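Superoxide dismutase (Clostridium difficile, PDB 3TJT) probably protects cells from toxic radicals as an iron- or manganese-dependent enzyme that converts superoxide into hydrogen peroxide and oxygen. Local coordinates at residues F117-V128 with R181-F189. Residues are numbered along the deposited sequence; the frame is centred on the assembly and turned at random.
Sequences FKQEFQKSALDV and RNEYIDNWF
The ring of Phe-189 is sandwiched between Lys-118 and Trp-188: the lysine chain runs across one face, its CG 4.1 Å from the ring centroid in a CH-pi contact, while CE3 of the tryptophan lies off-centre on the opposite face. At the rim of the same ring, Phe-117 CE2 and Phe-121 CD2 approach near its plane, the latter 3.5 Å from Phe-189 CZ. The planes of Phe-121 and Trp-188 are tilted by only 13°, yet the rings are offset enough to share little face, Phe-121 CE2 touching Trp-188 CZ3. Because Lys-118 is extended throughout, from chi1 -173° onward, its NZ passes beyond the ring to a water that also bonds to Asp-186 O. Midway, Ile-185 CD1 packs 3.6 Å from Ala-125 CB, and its CG2 branch meets Gln-122 CG. At the other end, the guanidinium of Arg-181 takes its partners at the edge: NH1 is shared between Ala-125 O (2.9 Å) and Val-128 O (2.8 Å), both close to its plane, and NH2 adds a weak bond to Val-128 O. One side chain thus ties down carbonyls at the C-terminal end of helix 114-127, while its NE bonds Tyr-173 OH. The side chain of Trp-188 is about 11 Å from the bound iron(III) ion. The two helical segments run roughly antiparallel (144°), their axes 9.7 Å apart at closest approach, and pack beside the three-stranded antiparallel sheet in the alpha/beta C-terminal domain of iron/manganese superoxide dismutases.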
loop_
_atom_site.group_PDB
_atom_site.type_symbol
_atom_site.label_atom_id
_atom_site.label_comp_id
_atom_site.label_asym_id
_atom_site.label_seq_id
_atom_site.Cartn_x
_atom_site.Cartn_y
_atom_site.Cartn_z
ATOM N N PHE A 117 -25.214 -5.349 5.358
ATOM C CA PHE A 117 -24.223 -5.530 4.305
ATOM C C PHE A 117 -23.276 -4.324 4.243
ATOM O O PHE A 117 -22.048 -4.475 4.180
ATOM C CB PHE A 117 -24.878 -5.691 2.931
ATOM C CG PHE A 117 -23.985 -5.255 1.810
ATOM C CD1 PHE A 117 -22.890 -6.023 1.449
ATOM C CD2 PHE A 117 -24.194 -4.045 1.162
ATOM C CE1 PHE A 117 -22.034 -5.612 0.440
ATOM C CE2 PHE A 117 -23.338 -3.623 0.154
ATOM C CZ PHE A 117 -22.260 -4.410 -0.210
ATOM N N LYS A 118 -23.855 -3.128 4.239
ATOM C CA LYS A 118 -23.067 -1.904 4.118
ATOM C C LYS A 118 -22.097 -1.734 5.290
ATOM O O LYS A 118 -20.940 -1.370 5.093
ATOM C CB LYS A 118 -23.987 -0.682 4.004
ATOM C CG LYS A 118 -23.253 0.614 3.699
ATOM C CD LYS A 118 -24.237 1.756 3.449
ATOM C CE LYS A 118 -23.507 3.072 3.199
ATOM N NZ LYS A 118 -24.464 4.198 3.012
ATOM N N GLN A 119 -22.565 -1.987 6.509
ATOM C CA GLN A 119 -21.697 -1.851 7.679
ATOM C C GLN A 119 -20.515 -2.811 7.612
ATOM O O GLN A 119 -19.391 -2.440 7.960
ATOM C CB GLN A 119 -22.477 -2.073 8.975
ATOM C CG GLN A 119 -23.472 -0.955 9.269
ATOM C CD GLN A 119 -24.225 -1.163 10.571
ATOM O OE1 GLN A 119 -23.843 -1.995 11.397
ATOM N NE2 GLN A 119 -25.299 -0.397 10.763
ATOM N N GLU A 120 -20.768 -4.039 7.157
ATOM C CA GLU A 120 -19.705 -5.037 7.046
ATOM C C GLU A 120 -18.711 -4.671 5.954
ATOM O O GLU A 120 -17.500 -4.805 6.135
ATOM C CB GLU A 120 -20.265 -6.446 6.801
ATOM C CG GLU A 120 -19.180 -7.529 6.751
ATOM C CD GLU A 120 -19.734 -8.937 6.528
ATOM O OE1 GLU A 120 -20.958 -9.145 6.699
ATOM O OE2 GLU A 120 -18.940 -9.837 6.175
ATOM N N PHE A 121 -19.213 -4.206 4.819
ATOM C CA PHE A 121 -18.330 -3.807 3.730
ATOM C C PHE A 121 -17.443 -2.643 4.176
ATOM O O PHE A 121 -16.223 -2.641 3.939
ATOM C CB PHE A 121 -19.140 -3.417 2.491
ATOM C CG PHE A 121 -18.298 -3.172 1.276
ATOM C CD1 PHE A 121 -18.073 -4.185 0.359
ATOM C CD2 PHE A 121 -17.717 -1.930 1.058
ATOM C CE1 PHE A 121 -17.290 -3.967 -0.759
ATOM C CE2 PHE A 121 -16.934 -1.694 -0.056
ATOM C CZ PHE A 121 -16.713 -2.715 -0.967
ATOM N N GLN A 122 -18.052 -1.653 4.819
ATOM C CA GLN A 122 -17.300 -0.477 5.246
ATOM C C GLN A 122 -16.193 -0.839 6.231
ATOM O O GLN A 122 -15.082 -0.330 6.127
ATOM C CB GLN A 122 -18.220 0.593 5.827
ATOM C CG GLN A 122 -19.148 1.193 4.790
ATOM C CD GLN A 122 -19.600 2.598 5.159
ATOM O OE1 GLN A 122 -20.702 3.019 4.817
ATOM N NE2 GLN A 122 -18.737 3.332 5.851
ATOM N N LYS A 123 -16.492 -1.725 7.172
ATOM C CA LYS A 123 -15.483 -2.162 8.136
ATOM C C LYS A 123 -14.354 -2.950 7.475
ATOM O O LYS A 123 -13.177 -2.770 7.810
ATOM C CB LYS A 123 -16.114 -2.997 9.250
ATOM C CG LYS A 123 -15.136 -3.309 10.375
ATOM C CD LYS A 123 -15.819 -4.040 11.513
ATOM C CE LYS A 123 -15.000 -3.937 12.798
ATOM N NZ LYS A 123 -13.614 -4.463 12.642
ATOM N N SER A 124 -14.706 -3.832 6.546
ATOM C CA SER A 124 -13.683 -4.599 5.838
ATOM C C SER A 124 -12.769 -3.678 5.043
ATOM O O SER A 124 -11.549 -3.860 5.041
ATOM C CB SER A 124 -14.306 -5.660 4.921
ATOM O OG SER A 124 -14.947 -6.670 5.691
ATOM N N ALA A 125 -13.361 -2.690 4.376
ATOM C CA ALA A 125 -12.589 -1.712 3.611
ATOM C C ALA A 125 -11.672 -0.893 4.527
ATOM O O ALA A 125 -10.514 -0.605 4.183
ATOM C CB ALA A 125 -13.533 -0.781 2.841
ATOM N N LEU A 126 -12.191 -0.520 5.690
ATOM C CA LEU A 126 -11.424 0.299 6.626
ATOM C C LEU A 126 -10.245 -0.471 7.200
ATOM O O LEU A 126 -9.192 0.101 7.471
ATOM C CB LEU A 126 -12.321 0.790 7.762
ATOM C CG LEU A 126 -11.675 1.793 8.721
ATOM C CD1 LEU A 126 -11.475 3.123 8.011
ATOM C CD2 LEU A 126 -12.517 1.961 9.988
ATOM N N ASP A 127 -10.427 -1.775 7.379
ATOM C CA ASP A 127 -9.429 -2.598 8.058
ATOM C C ASP A 127 -8.325 -3.167 7.151
ATOM O O ASP A 127 -7.381 -3.785 7.644
ATOM C CB ASP A 127 -10.111 -3.733 8.833
ATOM C CG ASP A 127 -10.884 -3.241 10.052
ATOM O OD1 ASP A 127 -10.787 -2.044 10.404
ATOM O OD2 ASP A 127 -11.601 -4.062 10.666
ATOM N N VAL A 128 -8.424 -2.970 5.837
ATOM C CA VAL A 128 -7.358 -3.414 4.952
ATOM C C VAL A 128 -6.076 -2.715 5.382
ATOM O O VAL A 128 -6.038 -1.482 5.483
ATOM C CB VAL A 128 -7.641 -3.082 3.471
ATOM C CG1 VAL A 128 -6.392 -3.290 2.634
ATOM C CG2 VAL A 128 -8.803 -3.940 2.940
ATOM N N ARG A 181 -9.537 7.552 5.488
ATOM C CA ARG A 181 -10.095 6.544 4.591
ATOM C C ARG A 181 -11.578 6.294 4.881
ATOM O O ARG A 181 -12.368 6.029 3.969
ATOM C CB ARG A 181 -9.296 5.233 4.663
ATOM C CG ARG A 181 -9.701 4.237 3.567
ATOM C CD ARG A 181 -9.264 2.801 3.907
ATOM N NE ARG A 181 -7.815 2.648 3.861
ATOM C CZ ARG A 181 -7.181 1.514 4.160
ATOM N NH1 ARG A 181 -7.876 0.434 4.507
ATOM N NH2 ARG A 181 -5.858 1.457 4.106
ATOM N N ASN A 182 -11.959 6.387 6.152
ATOM C CA ASN A 182 -13.358 6.213 6.536
ATOM C C ASN A 182 -14.318 7.131 5.769
ATOM O O ASN A 182 -15.414 6.713 5.407
ATOM C CB ASN A 182 -13.551 6.390 8.047
ATOM C CG ASN A 182 -13.416 7.837 8.485
ATOM O OD1 ASN A 182 -12.360 8.449 8.331
ATOM N ND2 ASN A 182 -14.498 8.398 9.011
ATOM N N GLU A 183 -13.909 8.376 5.529
ATOM C CA GLU A 183 -14.763 9.327 4.819
ATOM C C GLU A 183 -14.860 8.983 3.342
ATOM O O GLU A 183 -15.913 9.139 2.725
ATOM C CB GLU A 183 -14.243 10.757 4.990
ATOM C CG GLU A 183 -14.334 11.257 6.424
ATOM C CD GLU A 183 -13.683 12.616 6.624
ATOM O OE1 GLU A 183 -13.186 13.192 5.640
ATOM O OE2 GLU A 183 -13.662 13.099 7.776
ATOM N N TYR A 184 -13.749 8.527 2.776
ATOM C CA TYR A 184 -13.718 8.064 1.395
ATOM C C TYR A 184 -14.669 6.885 1.208
ATOM O O TYR A 184 -15.458 6.851 0.261
ATOM C CB TYR A 184 -12.293 7.648 1.037
ATOM C CG TYR A 184 -12.122 6.828 -0.230
ATOM C CD1 TYR A 184 -12.442 7.346 -1.482
ATOM C CD2 TYR A 184 -11.581 5.546 -0.170
ATOM C CE1 TYR A 184 -12.242 6.590 -2.652
ATOM C CE2 TYR A 184 -11.381 4.792 -1.308
ATOM C CZ TYR A 184 -11.711 5.312 -2.546
ATOM O OH TYR A 184 -11.488 4.545 -3.664
ATOM N N ILE A 185 -14.591 5.922 2.118
ATOM C CA ILE A 185 -15.428 4.726 2.024
ATOM C C ILE A 185 -16.907 5.094 2.093
ATOM O O ILE A 185 -17.711 4.665 1.262
ATOM C CB ILE A 185 -15.083 3.714 3.132
ATOM C CG1 ILE A 185 -13.647 3.211 2.939
ATOM C CG2 ILE A 185 -16.081 2.559 3.125
ATOM C CD1 ILE A 185 -13.046 2.553 4.182
ATOM N N ASP A 186 -17.265 5.909 3.072
ATOM C CA ASP A 186 -18.659 6.312 3.219
ATOM C C ASP A 186 -19.170 7.064 1.985
ATOM O O ASP A 186 -20.267 6.792 1.495
ATOM C CB ASP A 186 -18.852 7.161 4.472
ATOM C CG ASP A 186 -20.315 7.298 4.854
ATOM O OD1 ASP A 186 -21.006 6.260 4.991
ATOM O OD2 ASP A 186 -20.773 8.443 5.012
ATOM N N ASN A 187 -18.370 7.991 1.473
ATOM C CA ASN A 187 -18.776 8.766 0.304
ATOM C C ASN A 187 -18.897 7.931 -0.960
ATOM O O ASN A 187 -19.695 8.241 -1.840
ATOM C CB ASN A 187 -17.824 9.934 0.071
ATOM C CG ASN A 187 -18.252 11.178 0.814
ATOM O OD1 ASN A 187 -19.385 11.263 1.289
ATOM N ND2 ASN A 187 -17.357 12.145 0.922
ATOM N N TRP A 188 -18.106 6.866 -1.044
ATOM C CA TRP A 188 -18.075 6.055 -2.251
ATOM C C TRP A 188 -19.427 5.401 -2.546
ATOM O O TRP A 188 -19.768 5.160 -3.705
ATOM C CB TRP A 188 -16.974 5.001 -2.136
ATOM C CG TRP A 188 -16.864 4.083 -3.305
ATOM C CD1 TRP A 188 -16.347 4.370 -4.531
ATOM C CD2 TRP A 188 -17.245 2.699 -3.342
ATOM N NE1 TRP A 188 -16.391 3.254 -5.335
ATOM C CE2 TRP A 188 -16.942 2.218 -4.628
ATOM C CE3 TRP A 188 -17.808 1.827 -2.407
ATOM C CZ2 TRP A 188 -17.179 0.899 -5.007
ATOM C CZ3 TRP A 188 -18.050 0.513 -2.788
ATOM C CH2 TRP A 188 -17.740 0.065 -4.077
ATOM N N PHE A 189 -20.185 5.104 -1.504
ATOM C CA PHE A 189 -21.482 4.464 -1.695
ATOM C C PHE A 189 -22.462 5.337 -2.486
ATOM O O PHE A 189 -23.433 4.834 -3.046
ATOM C CB PHE A 189 -22.061 3.980 -0.363
ATOM C CG PHE A 189 -21.553 2.619 0.028
ATOM C CD1 PHE A 189 -22.207 1.479 -0.399
ATOM C CD2 PHE A 189 -20.391 2.481 0.765
ATOM C CE1 PHE A 189 -21.728 0.219 -0.072
ATOM C CE2 PHE A 189 -19.907 1.229 1.096
ATOM C CZ PHE A 189 -20.577 0.095 0.674
HETATM O O HOH W 1 -22.875 6.745 2.028
#